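Local coordinates for glyoxalase-like domain protein (Staphylococcus aureus, PDB 3P8A) that is of unknown function but carries a glyoxalase-like domain of the VOC family, whose curved beta sheets often form small-molecule or metal-binding sites, at residues 149-154 with 164-169; 54-59 with 133-138; 22-27 with 229-234. All coordinates share one frame; numbering follows the deposited sequence.

Interaction 1. Residues 149-154 with 164-169; sequences WQLLYI and PPFFIQ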
loop_
_atom_site.group_PDB
_atom_site.type_symbol
_atom_site.label_atom_id
_atom_site.label_comp_id
_atom_site.label_asym_id
_atom_site.label_seq_id
_atom_site.Cartn_x
_atom_site.Cartn_y
_atom_site.Cartn_z
ATOM N N TRP A 149 -8.889 -11.816 5.312
ATOM C CA TRP A 149 -9.053 -10.993 4.122
ATOM C C TRP A 149 -8.679 -11.754 2.856
ATOM O O TRP A 149 -8.113 -12.852 2.927
ATOM C CB TRP A 149 -8.260 -9.664 4.255
ATOM C CG TRP A 149 -6.769 -9.796 4.223
ATOM C CD1 TRP A 149 -5.962 -9.623 3.140
ATOM C CD2 TRP A 149 -5.901 -10.109 5.325
ATOM N NE1 TRP A 149 -4.644 -9.751 3.503
ATOM C CE2 TRP A 149 -4.574 -10.050 4.841
ATOM C CE3 TRP A 149 -6.112 -10.408 6.688
ATOM C CZ2 TRP A 149 -3.468 -10.333 5.650
ATOM C CZ3 TRP A 149 -5.013 -10.666 7.493
ATOM C CH2 TRP A 149 -3.709 -10.623 6.976
ATOM N N GLN A 150 -9.005 -11.161 1.708
ATOM C CA GLN A 150 -8.651 -11.671 0.388
ATOM C C GLN A 150 -7.882 -10.599 -0.356
ATOM O O GLN A 150 -8.210 -9.419 -0.250
ATOM C CB GLN A 150 -9.884 -12.025 -0.451
ATOM C CG GLN A 150 -10.792 -13.084 0.146
ATOM C CD GLN A 150 -12.070 -13.096 -0.647
ATOM O OE1 GLN A 150 -13.104 -12.559 -0.232
ATOM N NE2 GLN A 150 -11.987 -13.571 -1.875
ATOM N N LEU A 151 -6.888 -11.016 -1.133
ATOM C CA LEU A 151 -6.101 -10.122 -1.976
ATOM C C LEU A 151 -6.277 -10.511 -3.446
ATOM O O LEU A 151 -6.480 -11.681 -3.758
ATOM C CB LEU A 151 -4.611 -10.165 -1.609
ATOM C CG LEU A 151 -4.242 -9.764 -0.175
ATOM C CD1 LEU A 151 -2.769 -9.842 0.018
ATOM C CD2 LEU A 151 -4.706 -8.357 0.157
ATOM N N LEU A 152 -6.202 -9.535 -4.343
ATOM C CA LEU A 152 -6.274 -9.761 -5.786
ATOM C C LEU A 152 -5.159 -8.918 -6.380
ATOM O O LEU A 152 -4.979 -7.758 -5.993
ATOM C CB LEU A 152 -7.639 -9.355 -6.346
ATOM C CG LEU A 152 -7.864 -9.531 -7.864
ATOM C CD1 LEU A 152 -8.070 -10.996 -8.240
ATOM C CD2 LEU A 152 -9.025 -8.688 -8.311
ATOM N N TYR A 153 -4.364 -9.530 -7.247
ATOM C CA TYR A 153 -3.235 -8.865 -7.864
ATOM C C TYR A 153 -3.400 -8.713 -9.345
ATOM O O TYR A 153 -3.980 -9.588 -9.995
ATOM C CB TYR A 153 -1.971 -9.658 -7.616
ATOM C CG TYR A 153 -1.604 -9.767 -6.152
ATOM C CD1 TYR A 153 -0.888 -8.758 -5.518
ATOM C CD2 TYR A 153 -1.881 -10.923 -5.430
ATOM C CE1 TYR A 153 -0.524 -8.859 -4.179
ATOM C CE2 TYR A 153 -1.482 -11.054 -4.098
ATOM C CZ TYR A 153 -0.822 -10.007 -3.474
ATOM O OH TYR A 153 -0.391 -10.123 -2.187
ATOM N N ILE A 154 -2.817 -7.647 -9.890
ATOM C CA ILE A 154 -2.762 -7.438 -11.330
ATOM C C ILE A 154 -1.457 -8.047 -11.825
ATOM O O ILE A 154 -0.401 -7.791 -11.257
ATOM C CB ILE A 154 -2.876 -5.938 -11.678
ATOM C CG1 ILE A 154 -4.296 -5.426 -11.358
ATOM C CG2 ILE A 154 -2.491 -5.681 -13.160
ATOM C CD1 ILE A 154 -4.410 -3.931 -11.320
ATOM N N PRO A 164 2.305 -2.768 -9.543
ATOM C CA PRO A 164 0.897 -2.375 -9.515
ATOM C C PRO A 164 0.280 -2.434 -8.125
ATOM O O PRO A 164 0.433 -3.443 -7.428
ATOM C CB PRO A 164 0.217 -3.421 -10.435
ATOM C CG PRO A 164 1.303 -3.872 -11.355
ATOM C CD PRO A 164 2.510 -3.927 -10.443
ATOM N N PRO A 165 -0.487 -1.397 -7.741
ATOM C CA PRO A 165 -1.262 -1.478 -6.490
ATOM C C PRO A 165 -2.171 -2.714 -6.543
ATOM O O PRO A 165 -2.565 -3.155 -7.633
ATOM C CB PRO A 165 -2.113 -0.203 -6.519
ATOM C CG PRO A 165 -1.341 0.738 -7.360
ATOM C CD PRO A 165 -0.741 -0.117 -8.439
ATOM N N PHE A 166 -2.469 -3.291 -5.378
ATOM C CA PHE A 166 -3.274 -4.502 -5.289
ATOM C C PHE A 166 -4.537 -4.241 -4.488
ATOM O O PHE A 166 -4.698 -3.152 -3.936
ATOM C CB PHE A 166 -2.450 -5.690 -4.759
ATOM C CG PHE A 166 -1.925 -5.522 -3.356
ATOM C CD1 PHE A 166 -0.750 -4.823 -3.115
ATOM C CD2 PHE A 166 -2.585 -6.100 -2.275
ATOM C CE1 PHE A 166 -0.260 -4.683 -1.818
ATOM C CE2 PHE A 166 -2.083 -5.970 -0.981
ATOM C CZ PHE A 166 -0.921 -5.272 -0.761
ATOM N N PHE A 167 -5.466 -5.209 -4.501
ATOM C CA PHE A 167 -6.782 -5.035 -3.900
ATOM C C PHE A 167 -6.971 -5.881 -2.664
ATOM O O PHE A 167 -6.443 -6.983 -2.584
ATOM C CB PHE A 167 -7.870 -5.416 -4.936
ATOM C CG PHE A 167 -7.803 -4.667 -6.252
ATOM C CD1 PHE A 167 -8.507 -3.483 -6.431
ATOM C CD2 PHE A 167 -7.094 -5.187 -7.332
ATOM C CE1 PHE A 167 -8.458 -2.795 -7.654
ATOM C CE2 PHE A 167 -7.034 -4.494 -8.545
ATOM C CZ PHE A 167 -7.754 -3.317 -8.707
ATOM N N ILE A 168 -7.767 -5.378 -1.734
ATOM C CA ILE A 168 -8.096 -6.058 -0.506
ATOM C C ILE A 168 -9.600 -6.015 -0.243
ATOM O O ILE A 168 -10.246 -4.982 -0.400
ATOM C CB ILE A 168 -7.290 -5.515 0.735
ATOM C CG1 ILE A 168 -7.415 -6.468 1.965
ATOM C CG2 ILE A 168 -7.673 -4.046 1.110
ATOM C CD1 ILE A 168 -6.268 -6.257 3.041
ATOM N N GLN A 169 -10.120 -7.140 0.215
ATOM C CA GLN A 169 -11.484 -7.251 0.698
ATOM C C GLN A 169 -11.377 -7.937 2.058
ATOM O O GLN A 169 -10.989 -9.106 2.153
ATOM C CB GLN A 169 -12.420 -8.029 -0.239
ATOM C CG GLN A 169 -13.887 -7.851 0.199
ATOM C CD GLN A 169 -14.837 -8.778 -0.506
ATOM O OE1 GLN A 169 -14.901 -8.834 -1.734
ATOM N NE2 GLN A 169 -15.647 -9.465 0.266
HETATM O O HOH W 1 -12.827 -11.175 1.949
HETATM O O HOH W 2 -1.678 -5.939 -8.229
#
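Gln150 and Gln169 face each other as a hydrogen-bonded antiparallel pair, with Gln150 N giving its hydrogen to Gln169 O at 2.9 Å and Gln169 N returning one to Gln150 O. Two residues on, Leu152 and Phe167 repeat the exchange, and the bond from Phe167 N to Leu152 O is nearly straight, 173° at the hydrogen. Between these pairs Leu151 CA lies 3.2 Å from Phe167 O in a CA-H...O contact. Strands 147-155 and 166-170 thus form a beta hairpin within the mixed eight-stranded sheet of the glyoxalase-like domain, strand 106-113 bordering 166-170 and strand 130-139 bordering 147-155.

Apolar side chains pack on both faces, the glutamine pair sharing that of Leu152 and Phe167. On one, Ile168 CD1 comes within 3.4 Å of Trp149 CD1, while Leu151 CD2 meets the edge of the Phe166 ring. Phe166 holds CG between its backbone N and carbonyl carbon (chi1 63°), which lays its ring alongside that of Tyr153, planes 34° apart; Tyr153 OH is hydrogen-bonded beyond the hairpin to Phe94 N. On the other face Leu152 runs beside Phe167, and Ile154 CD1 reaches Phe167 CE2 at 3.9 Å.

Water serves both ends. One molecule donates to Gln150 OE1 and Gln169 O; another accepts from Ile154 N and donates to Pro165 O, bridging the strands where direct pairing has stopped.

Interaction 2. Residues 54-59 with 133-138; sequences HKYGTF and GPIQME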
loop_
_atom_site.group_PDB
_atom_site.type_symbol
_atom_site.label_atom_id
_atom_site.label_comp_id
_atom_site.label_asym_id
_atom_site.label_seq_id
_atom_site.Cartn_x
_atom_site.Cartn_y
_atom_site.Cartn_z
ATOM N N HIS A 54 1.663 -16.569 7.712
ATOM C CA HIS A 54 2.225 -17.923 7.637
ATOM C C HIS A 54 2.685 -18.358 6.269
ATOM O O HIS A 54 3.728 -18.983 6.179
ATOM C CB HIS A 54 1.331 -18.994 8.289
ATOM C CG HIS A 54 2.089 -20.258 8.576
ATOM N ND1 HIS A 54 2.766 -20.437 9.773
ATOM C CD2 HIS A 54 2.327 -21.328 7.774
ATOM C CE1 HIS A 54 3.365 -21.617 9.673
ATOM N NE2 HIS A 54 3.126 -22.193 8.489
ATOM N N LYS A 55 1.940 -18.000 5.211
ATOM C CA LYS A 55 2.277 -18.344 3.823
ATOM C C LYS A 55 3.629 -17.786 3.369
ATOM O O LYS A 55 4.311 -18.426 2.565
ATOM C CB LYS A 55 1.229 -17.770 2.873
ATOM C CG LYS A 55 -0.078 -18.530 2.787
ATOM C CD LYS A 55 -1.174 -17.682 2.123
ATOM C CE LYS A 55 -0.928 -17.351 0.666
ATOM N NZ LYS A 55 -0.970 -18.554 -0.213
ATOM N N TYR A 56 3.994 -16.575 3.849
ATOM C CA TYR A 56 5.198 -15.872 3.404
ATOM C C TYR A 56 6.356 -15.772 4.367
ATOM O O TYR A 56 7.480 -15.575 3.913
ATOM C CB TYR A 56 4.823 -14.483 2.888
ATOM C CG TYR A 56 3.772 -14.497 1.799
ATOM C CD1 TYR A 56 4.070 -14.964 0.518
ATOM C CD2 TYR A 56 2.482 -14.036 2.042
ATOM C CE1 TYR A 56 3.103 -14.989 -0.486
ATOM C CE2 TYR A 56 1.502 -14.074 1.051
ATOM C CZ TYR A 56 1.826 -14.526 -0.217
ATOM O OH TYR A 56 0.873 -14.520 -1.199
ATOM N N GLY A 57 6.101 -15.901 5.666
ATOM C CA GLY A 57 7.156 -15.813 6.675
ATOM C C GLY A 57 7.469 -14.387 7.098
ATOM O O GLY A 57 8.554 -14.116 7.625
ATOM N N THR A 58 6.509 -13.463 6.864
ATOM C CA THR A 58 6.612 -12.027 7.171
ATOM C C THR A 58 5.743 -11.682 8.369
ATOM O O THR A 58 4.839 -12.451 8.711
ATOM C CB THR A 58 6.213 -11.161 5.958
ATOM O OG1 THR A 58 4.936 -11.570 5.448
ATOM C CG2 THR A 58 7.251 -11.161 4.854
ATOM N N PHE A 59 6.017 -10.525 9.006
ATOM C CA PHE A 59 5.243 -9.979 10.128
ATOM C C PHE A 59 5.159 -8.479 9.991
ATOM O O PHE A 59 5.999 -7.869 9.326
ATOM C CB PHE A 59 5.843 -10.360 11.500
ATOM C CG PHE A 59 7.250 -9.876 11.762
ATOM C CD1 PHE A 59 8.346 -10.543 11.222
ATOM C CD2 PHE A 59 7.483 -8.789 12.596
ATOM C CE1 PHE A 59 9.645 -10.099 11.472
ATOM C CE2 PHE A 59 8.788 -8.341 12.848
ATOM C CZ PHE A 59 9.858 -9.000 12.288
ATOM N N GLY A 133 -5.464 -14.444 -8.116
ATOM C CA GLY A 133 -6.366 -14.446 -6.979
ATOM C C GLY A 133 -7.841 -14.494 -7.315
ATOM O O GLY A 133 -8.198 -14.717 -8.469
ATOM N N PRO A 134 -8.736 -14.278 -6.328
ATOM C CA PRO A 134 -8.463 -13.890 -4.928
ATOM C C PRO A 134 -7.676 -14.896 -4.098
ATOM O O PRO A 134 -7.932 -16.106 -4.160
ATOM C CB PRO A 134 -9.853 -13.605 -4.350
ATOM C CG PRO A 134 -10.730 -13.384 -5.545
ATOM C CD PRO A 134 -10.182 -14.289 -6.599
ATOM N N ILE A 135 -6.675 -14.372 -3.362
ATOM C CA ILE A 135 -5.792 -15.116 -2.467
ATOM C C ILE A 135 -6.342 -14.955 -1.048
ATOM O O ILE A 135 -6.378 -13.832 -0.537
ATOM C CB ILE A 135 -4.323 -14.605 -2.561
ATOM C CG1 ILE A 135 -3.734 -14.680 -4.008
ATOM C CG2 ILE A 135 -3.409 -15.283 -1.523
ATOM C CD1 ILE A 135 -3.479 -16.087 -4.579
ATOM N N GLN A 136 -6.730 -16.073 -0.400
ATOM C CA GLN A 136 -7.207 -16.050 0.991
ATOM C C GLN A 136 -6.031 -15.806 1.951
ATOM O O GLN A 136 -4.957 -16.396 1.799
ATOM C CB GLN A 136 -7.961 -17.343 1.338
ATOM C CG GLN A 136 -9.495 -17.174 1.393
ATOM C CD GLN A 136 -10.020 -16.282 2.509
ATOM O OE1 GLN A 136 -9.424 -16.134 3.590
ATOM N NE2 GLN A 136 -11.180 -15.693 2.280
HETATM N N MSE A 137 -6.213 -14.871 2.897
HETATM C CA MSE A 137 -5.156 -14.462 3.817
HETATM C C MSE A 137 -5.670 -14.377 5.244
HETATM O O MSE A 137 -6.843 -14.074 5.474
HETATM C CB MSE A 137 -4.660 -13.056 3.436
HETATM C CG MSE A 137 -3.956 -12.951 2.092
HETATM SE SE MSE A 137 -2.110 -13.616 2.080
HETATM C CE MSE A 137 -1.321 -12.466 3.438
ATOM N N GLU A 138 -4.764 -14.557 6.206
ATOM C CA GLU A 138 -5.083 -14.436 7.619
ATOM C C GLU A 138 -3.839 -14.143 8.441
ATOM O O GLU A 138 -2.717 -14.377 8.000
ATOM C CB GLU A 138 -5.788 -15.700 8.179
ATOM C CG GLU A 138 -4.924 -16.954 8.210
ATOM C CD GLU A 138 -5.457 -18.105 9.047
ATOM O OE1 GLU A 138 -4.626 -18.852 9.615
ATOM O OE2 GLU A 138 -6.697 -18.276 9.123
HETATM O O HOH W 3 -1.153 -16.098 8.808
HETATM O O HOH W 4 -4.265 -18.689 0.275
#
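Tyr56 presents the CE2 corner of its ring to selenomethionine Met137, whose SE sits 3.8 Å from that carbon. The selenium lies at the ring edge, 81° off the normal and 5.2 Å from the centroid, a Met-aromatic contact in which the two side chains cross at about a right angle. Bends at chi2 (-77°) and chi3 of Met137 bring its CE round to Tyr56 CE2 as well.

Lys55 works with its methylenes: CE packs on Ile135 CG2 at 3.9 Å and also borders Met137 SE, while CB lies above one face of the neighbouring Tyr56 ring, toward its rim. The turn holding these residues links strands 48-53 and 58-64 at one edge of the mixed sheet, and strand 130-139 is the outermost strand at the other, so the contact joins the two edges of the sheet. The ammonium group of Lys55 forms a salt bridge with Glu89.

Direct hydrogen bonds across the contact are absent, but two waters bridge it. One accepts from His54 N and donates to Glu138 O at 2.5 Å; the second donates to Gln136 O at 2.8 Å and takes a weak bond from Lys55 NZ.

Interaction 3. Residues 22-27 with 229-234; sequences ILKFDH and KNDDIY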
loop_
_atom_site.group_PDB
_atom_site.type_symbol
_atom_site.label_atom_id
_atom_site.label_comp_id
_atom_site.label_asym_id
_atom_site.label_seq_id
_atom_site.Cartn_x
_atom_site.Cartn_y
_atom_site.Cartn_z
ATOM N N ILE A 22 -16.429 0.664 -6.366
ATOM C CA ILE A 22 -15.971 1.607 -5.349
ATOM C C ILE A 22 -14.649 1.190 -4.694
ATOM O O ILE A 22 -14.582 0.180 -3.977
ATOM C CB ILE A 22 -17.075 2.209 -4.408
ATOM C CG1 ILE A 22 -17.168 1.560 -3.018
ATOM C CG2 ILE A 22 -18.444 2.300 -5.090
ATOM C CD1 ILE A 22 -16.666 2.463 -1.906
ATOM N N LEU A 23 -13.582 1.931 -5.041
ATOM C CA LEU A 23 -12.213 1.736 -4.542
ATOM C C LEU A 23 -11.805 2.881 -3.651
ATOM O O LEU A 23 -12.067 4.034 -3.973
ATOM C CB LEU A 23 -11.190 1.631 -5.703
ATOM C CG LEU A 23 -11.374 0.496 -6.667
ATOM C CD1 LEU A 23 -10.387 0.577 -7.793
ATOM C CD2 LEU A 23 -11.232 -0.815 -5.979
ATOM N N LYS A 24 -11.126 2.564 -2.555
ATOM C CA LYS A 24 -10.583 3.555 -1.625
ATOM C C LYS A 24 -9.181 3.119 -1.241
ATOM O O LYS A 24 -8.864 1.933 -1.321
ATOM C CB LYS A 24 -11.447 3.662 -0.360
ATOM C CG LYS A 24 -12.828 4.254 -0.581
ATOM C CD LYS A 24 -13.620 4.223 0.710
ATOM C CE LYS A 24 -14.907 5.008 0.617
ATOM N NZ LYS A 24 -15.670 4.961 1.895
ATOM N N PHE A 25 -8.353 4.063 -0.783
ATOM C CA PHE A 25 -6.999 3.751 -0.321
ATOM C C PHE A 25 -7.098 2.939 0.986
ATOM O O PHE A 25 -7.835 3.329 1.885
ATOM C CB PHE A 25 -6.226 5.076 -0.080
ATOM C CG PHE A 25 -4.851 4.881 0.499
ATOM C CD1 PHE A 25 -3.784 4.529 -0.314
ATOM C CD2 PHE A 25 -4.626 5.023 1.861
ATOM C CE1 PHE A 25 -2.524 4.314 0.229
ATOM C CE2 PHE A 25 -3.362 4.804 2.401
ATOM C CZ PHE A 25 -2.321 4.465 1.581
ATOM N N ASP A 26 -6.386 1.799 1.076
ATOM C CA ASP A 26 -6.395 1.024 2.311
ATOM C C ASP A 26 -5.130 1.219 3.119
ATOM O O ASP A 26 -5.192 1.642 4.269
ATOM C CB ASP A 26 -6.646 -0.469 2.059
ATOM C CG ASP A 26 -7.097 -1.170 3.326
ATOM O OD1 ASP A 26 -8.236 -0.901 3.782
ATOM O OD2 ASP A 26 -6.316 -1.986 3.857
ATOM N N HIS A 27 -3.983 0.867 2.543
ATOM C CA HIS A 27 -2.741 0.989 3.274
ATOM C C HIS A 27 -1.547 1.112 2.346
ATOM O O HIS A 27 -1.673 0.881 1.146
ATOM C CB HIS A 27 -2.573 -0.164 4.312
ATOM C CG HIS A 27 -2.532 -1.554 3.751
ATOM N ND1 HIS A 27 -3.687 -2.275 3.513
ATOM C CD2 HIS A 27 -1.469 -2.335 3.458
ATOM C CE1 HIS A 27 -3.291 -3.460 3.098
ATOM N NE2 HIS A 27 -1.967 -3.526 3.013
ATOM N N LYS A 229 -12.202 7.634 -7.910
ATOM C CA LYS A 229 -13.540 8.246 -7.964
ATOM C C LYS A 229 -14.230 8.359 -6.599
ATOM O O LYS A 229 -15.034 9.279 -6.397
ATOM C CB LYS A 229 -14.445 7.479 -8.945
ATOM C CG LYS A 229 -14.200 7.879 -10.383
ATOM C CD LYS A 229 -14.742 6.849 -11.369
ATOM C CE LYS A 229 -14.689 7.360 -12.787
ATOM N NZ LYS A 229 -13.308 7.683 -13.235
ATOM N N ASN A 230 -13.899 7.438 -5.667
ATOM C CA ASN A 230 -14.546 7.341 -4.354
ATOM C C ASN A 230 -13.642 7.572 -3.157
ATOM O O ASN A 230 -13.937 7.098 -2.056
ATOM C CB ASN A 230 -15.286 5.990 -4.251
ATOM C CG ASN A 230 -16.246 5.775 -5.395
ATOM O OD1 ASN A 230 -17.308 6.394 -5.456
ATOM N ND2 ASN A 230 -15.827 5.005 -6.392
ATOM N N ASP A 231 -12.551 8.320 -3.352
ATOM C CA ASP A 231 -11.634 8.649 -2.267
ATOM C C ASP A 231 -10.973 10.014 -2.487
ATOM O O ASP A 231 -10.845 10.456 -3.633
ATOM C CB ASP A 231 -10.589 7.537 -2.063
ATOM C CG ASP A 231 -10.003 7.507 -0.666
ATOM O OD1 ASP A 231 -10.247 8.466 0.110
ATOM O OD2 ASP A 231 -9.314 6.525 -0.337
ATOM N N ASP A 232 -10.560 10.675 -1.402
ATOM C CA ASP A 232 -9.940 12.008 -1.494
ATOM C C ASP A 232 -8.395 12.026 -1.571
ATOM O O ASP A 232 -7.828 13.114 -1.594
ATOM C CB ASP A 232 -10.411 12.972 -0.367
ATOM C CG ASP A 232 -11.765 12.752 0.277
ATOM O OD1 ASP A 232 -11.846 12.861 1.518
ATOM O OD2 ASP A 232 -12.768 12.577 -0.469
ATOM N N ILE A 233 -7.720 10.865 -1.573
ATOM C CA ILE A 233 -6.253 10.800 -1.651
ATOM C C ILE A 233 -5.782 11.118 -3.078
ATOM O O ILE A 233 -6.295 10.533 -4.040
ATOM C CB ILE A 233 -5.691 9.396 -1.224
ATOM C CG1 ILE A 233 -6.197 8.848 0.126
ATOM C CG2 ILE A 233 -4.166 9.265 -1.384
ATOM C CD1 ILE A 233 -6.067 9.666 1.268
ATOM N N TYR A 234 -4.766 11.977 -3.211
ATOM C CA TYR A 234 -4.175 12.233 -4.519
ATOM C C TYR A 234 -3.038 11.255 -4.742
ATOM O O TYR A 234 -2.392 10.837 -3.783
ATOM C CB TYR A 234 -3.716 13.689 -4.665
ATOM C CG TYR A 234 -4.894 14.628 -4.710
ATOM C CD1 TYR A 234 -5.546 14.898 -5.906
ATOM C CD2 TYR A 234 -5.449 15.137 -3.538
ATOM C CE1 TYR A 234 -6.667 15.714 -5.949
ATOM C CE2 TYR A 234 -6.570 15.956 -3.570
ATOM C CZ TYR A 234 -7.185 16.231 -4.778
ATOM O OH TYR A 234 -8.298 17.037 -4.835
HETATM O O HOH W 5 -13.023 4.680 -6.461
#
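Asp231 sends its carboxylate into the backbone of 22-27, where OD2 accepts from Phe25 N at 2.7 Å with 166° at the hydrogen. The N-H meets that oxygen nearly head-on, in line with its C-O bond. CG of Asp231 stands opposite its own backbone N (chi1 -156°), which carries the carboxylate across to the strand, and OD1 takes the N-H of Asp232, so each oxygen has a backbone donor and the group's rotation is restrained. Beside this bond Phe25 CB packs against Ile233 CG1 at 3.8 Å; Ile191 of strand 189-198 touches both residues on the buried side.

Toward the chain start the fit relaxes. The Asn230 amide crosses Ile22 at about a right angle, ND2 lying 3.6 Å from Ile22 CB, and Ile22 is exposed. A water takes the place of direct backbone pairing here: it donates to Leu23 O at 2.7 Å and accepts from both Asn230 N and Asn230 ND2. Lys24, its chain extended, runs its methylenes past Asn230 O, with CG at 3.4 Å, and its NZ stays well apart from the Asp231 carboxylate.

The contact joins the start of strand 24-31, a central strand of the eight-stranded sheet, to the turn between strands 223-227 and 234-239 of the seven-stranded sheet: an aspartate in a beta-hairpin loop accepting a hydrogen bond from a strand N-H at the junction of two mixed sheets.

Interaction 1 is the buried one, a ladder of backbone bonds with apolar side chains on both faces and a glutamine pair on one; interactions 2 and 3 are partly buried, interaction 2 with water bridges but no direct hydrogen bond, interaction 3 with one direct bond and a water. Strand 147-155 ties interaction 1 to interaction 2, since Leu151 O and Trp149 O probably accept from Ile135 N and Met137 N of strand 130-139. Interaction 3 belongs to the same sheet through strand 24-31 and touches interaction 1 by packing. Interactions 2 and 3 do not touch. Chemistry follows place: selenium, ring and lysine methylenes at the sheet's edges, a carboxylate gripping one strand N-H between sheets.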